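Local structure of ribonuclease (Chelonia mydas, 2ZPO) at residues G67-S72 with H114-I119. The protein probably cleaves single- and double-stranded RNA on the 3' side of pyrimidine nucleotides, as a secreted endonuclease of the pancreatic ribonuclease family. Residues are numbered along the deposited sequence; the frame is centred on the assembly and turned at random.
Sequences GNLRDS and HYDRAI. With SO4 (sulfate ion), chain B; SO4 (sulfate ion), chain C.
Ile119 lays its CD1 methyl over the flat face of the Asp71 carboxylate. CD1 lies 3.4 Å from Asp71 CG, almost straight above it, and also touches CB and OD1. Ile119 is modelled in two positions and this approach holds for one, so it is doubtful. There Ile119 CG1 stands anti to the carbonyl carbon (chi1 -68°), and the extended CG1-CD1 arm carries the methyl over to Asp71. This is van der Waals packing on a charged group. The strongest polar partner of the carboxylate is Arg104, by a salt bridge to OD1. That bridge probably helps to fix the carboxylate where the methyl meets it.

The second touch is smaller, and it too belongs to one of two conformers, here of Asp116. Leu69 CD1 comes within 3.9 Å of Asp116 OD2, and the two side chains cross at about a right angle. In this conformer Asp116 CG is anti to its own N (chi1 -175°), which sends the carboxylate toward Leu69. Asp71 OD1 and Asp116 OD2 stay 6.7 Å apart, and the Arg104 bridge probably offsets part of their like charge.

Arg117 NH1 reaches forward to Ala118 O in a bent bond of 2.9 Å. Two sulfates, probably from the crystallisation liquor, bind the 114-119 segment. One accepts a nearly straight bond of 2.8 Å from His114 ND1 to O3, in the ring plane, in the conformer given. Its O4 takes the Tyr115 N-H, and His11 NE2 binds the same ion. His114 and His11 are the probable proton donor and acceptor. This sulfate probably sits where the RNA phosphate binds, as in other family members. The other sulfate takes the Ala118 N-H through O4.

The contact lies at the surface of the ribonuclease A fold. Strand 94-108 lies between strands 69-83 and 111-118 and pairs antiparallel with both. Its Arg104 faces Asp116 and Arg117 in a classic beta bulge.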
loop_
_atom_site.group_PDB
_atom_site.type_symbol
_atom_site.label_atom_id
_atom_site.label_comp_id
_atom_site.label_asym_id
_atom_site.label_seq_id
_atom_site.Cartn_x
_atom_site.Cartn_y
_atom_site.Cartn_z
ATOM N N GLY A 67 -20.065 1.491 -2.168
ATOM C CA GLY A 67 -19.606 2.870 -2.129
ATOM C C GLY A 67 -18.615 3.100 -3.257
ATOM O O GLY A 67 -18.910 2.773 -4.400
ATOM N N ASN A 68 -17.441 3.629 -2.916
ATOM C CA ASN A 68 -16.399 3.879 -3.920
ATOM C C ASN A 68 -15.295 2.815 -3.936
ATOM O O ASN A 68 -14.223 3.045 -4.535
ATOM C CB ASN A 68 -15.790 5.289 -3.834
ATOM C CG ASN A 68 -14.910 5.516 -2.611
ATOM O OD1 ASN A 68 -14.244 6.558 -2.529
ATOM N ND2 ASN A 68 -14.900 4.589 -1.657
ATOM N N LEU A 69 -15.570 1.690 -3.268
ATOM C CA LEU A 69 -14.583 0.626 -3.080
ATOM C C LEU A 69 -14.695 -0.342 -4.252
ATOM O O LEU A 69 -15.775 -0.534 -4.813
ATOM C CB LEU A 69 -14.871 -0.132 -1.787
ATOM C CG LEU A 69 -14.716 0.697 -0.506
ATOM C CD1 LEU A 69 -14.991 -0.154 0.711
ATOM C CD2 LEU A 69 -13.359 1.351 -0.406
ATOM N N ARG A 70 -13.562 -0.926 -4.628
ATOM C CA ARG A 70 -13.544 -1.874 -5.735
ATOM C C ARG A 70 -12.617 -2.975 -5.312
ATOM O O ARG A 70 -11.584 -2.703 -4.696
ATOM C CB ARG A 70 -12.928 -1.260 -6.992
ATOM C CG ARG A 70 -13.435 0.132 -7.392
ATOM C CD ARG A 70 -14.506 0.010 -8.398
ATOM N NE ARG A 70 -14.117 -0.677 -9.631
ATOM C CZ ARG A 70 -15.008 -0.995 -10.563
ATOM N NH1 ARG A 70 -16.296 -0.676 -10.366
ATOM N NH2 ARG A 70 -14.644 -1.637 -11.668
ATOM N N ASP A 71 -12.943 -4.193 -5.709
ATOM C CA ASP A 71 -12.085 -5.346 -5.467
ATOM C C ASP A 71 -11.369 -5.748 -6.758
ATOM O O ASP A 71 -11.996 -5.814 -7.831
ATOM C CB ASP A 71 -12.945 -6.513 -5.003
ATOM C CG ASP A 71 -13.499 -6.307 -3.620
ATOM O OD1 ASP A 71 -12.991 -5.418 -2.914
ATOM O OD2 ASP A 71 -14.437 -7.041 -3.234
ATOM N N SER A 72 -10.074 -5.996 -6.659
ATOM C CA SER A 72 -9.295 -6.398 -7.856
ATOM C C SER A 72 -9.631 -7.781 -8.342
ATOM O O SER A 72 -9.948 -8.665 -7.563
ATOM C CB SER A 72 -7.797 -6.353 -7.571
ATOM O OG SER A 72 -7.401 -7.305 -6.605
ATOM N N HIS A 114 -7.275 5.532 -2.316
ATOM C CA HIS A 114 -6.915 4.937 -1.019
ATOM C C HIS A 114 -6.804 3.419 -1.118
ATOM O O HIS A 114 -7.452 2.776 -1.930
ATOM C CB HIS A 114 -7.961 5.240 0.059
ATOM C CG HIS A 114 -8.293 6.692 0.206
ATOM N ND1 HIS A 114 -7.363 7.628 0.598
ATOM C CD2 HIS A 114 -9.453 7.365 0.009
ATOM C CE1 HIS A 114 -7.931 8.822 0.627
ATOM N NE2 HIS A 114 -9.200 8.690 0.276
ATOM N N TYR A 115 -5.988 2.854 -0.240
ATOM C CA TYR A 115 -5.932 1.404 -0.100
ATOM C C TYR A 115 -6.828 1.048 1.062
ATOM O O TYR A 115 -6.696 1.637 2.144
ATOM C CB TYR A 115 -4.488 0.978 0.162
ATOM C CG TYR A 115 -4.310 -0.519 0.313
ATOM C CD1 TYR A 115 -4.041 -1.314 -0.796
ATOM C CD2 TYR A 115 -4.459 -1.147 1.561
ATOM C CE1 TYR A 115 -3.906 -2.697 -0.674
ATOM C CE2 TYR A 115 -4.295 -2.529 1.686
ATOM C CZ TYR A 115 -4.019 -3.295 0.575
ATOM O OH TYR A 115 -3.863 -4.658 0.653
ATOM N N ASP A 116 -7.713 0.079 0.876
ATOM C CA ASP A 116 -8.568 -0.351 1.983
ATOM C C ASP A 116 -7.994 -1.553 2.721
ATOM O O ASP A 116 -7.553 -1.429 3.854
ATOM C CB ASP A 116 -10.004 -0.593 1.550
ATOM C CG ASP A 116 -10.889 -0.927 2.723
ATOM O OD1 ASP A 116 -10.573 -0.432 3.824
ATOM O OD2 ASP A 116 -11.878 -1.641 2.542
ATOM N N ARG A 117 -7.986 -2.722 2.077
ATOM C CA ARG A 117 -7.484 -3.930 2.720
ATOM C C ARG A 117 -7.202 -5.000 1.681
ATOM O O ARG A 117 -7.646 -4.879 0.537
ATOM C CB ARG A 117 -8.505 -4.427 3.754
ATOM C CG ARG A 117 -9.848 -4.903 3.195
ATOM C CD ARG A 117 -10.620 -5.530 4.361
ATOM N NE ARG A 117 -11.912 -6.076 4.001
ATOM C CZ ARG A 117 -12.110 -7.304 3.533
ATOM N NH1 ARG A 117 -11.078 -8.122 3.341
ATOM N NH2 ARG A 117 -13.340 -7.709 3.249
ATOM N N ALA A 118 -6.480 -6.039 2.099
ATOM C CA ALA A 118 -6.382 -7.278 1.338
ATOM C C ALA A 118 -7.661 -8.091 1.527
ATOM O O ALA A 118 -8.302 -8.010 2.594
ATOM C CB ALA A 118 -5.171 -8.083 1.789
ATOM N N ILE A 119 -8.030 -8.821 0.473
ATOM C CA ILE A 119 -9.183 -9.722 0.471
ATOM C C ILE A 119 -8.713 -11.133 0.813
ATOM O O ILE A 119 -7.652 -11.575 0.335
ATOM C CB ILE A 119 -9.872 -9.762 -0.918
ATOM C CG1 ILE A 119 -10.537 -8.434 -1.237
ATOM C CG2 ILE A 119 -10.890 -10.911 -0.998
ATOM C CD1 ILE A 119 -10.797 -8.242 -2.703
HETATM S S SO4 B . -4.626 5.592 2.418
HETATM O O1 SO4 B . -3.224 5.532 2.823
HETATM O O2 SO4 B . -5.504 5.760 3.575
HETATM O O3 SO4 B . -4.873 6.713 1.481
HETATM O O4 SO4 B . -4.994 4.330 1.804
HETATM S S SO4 C . -5.550 -6.011 6.035
HETATM O O1 SO4 C . -4.233 -6.087 6.687
HETATM O O2 SO4 C . -6.379 -7.142 6.439
HETATM O O3 SO4 C . -6.279 -4.791 6.410
HETATM O O4 SO4 C . -5.340 -6.006 4.590
#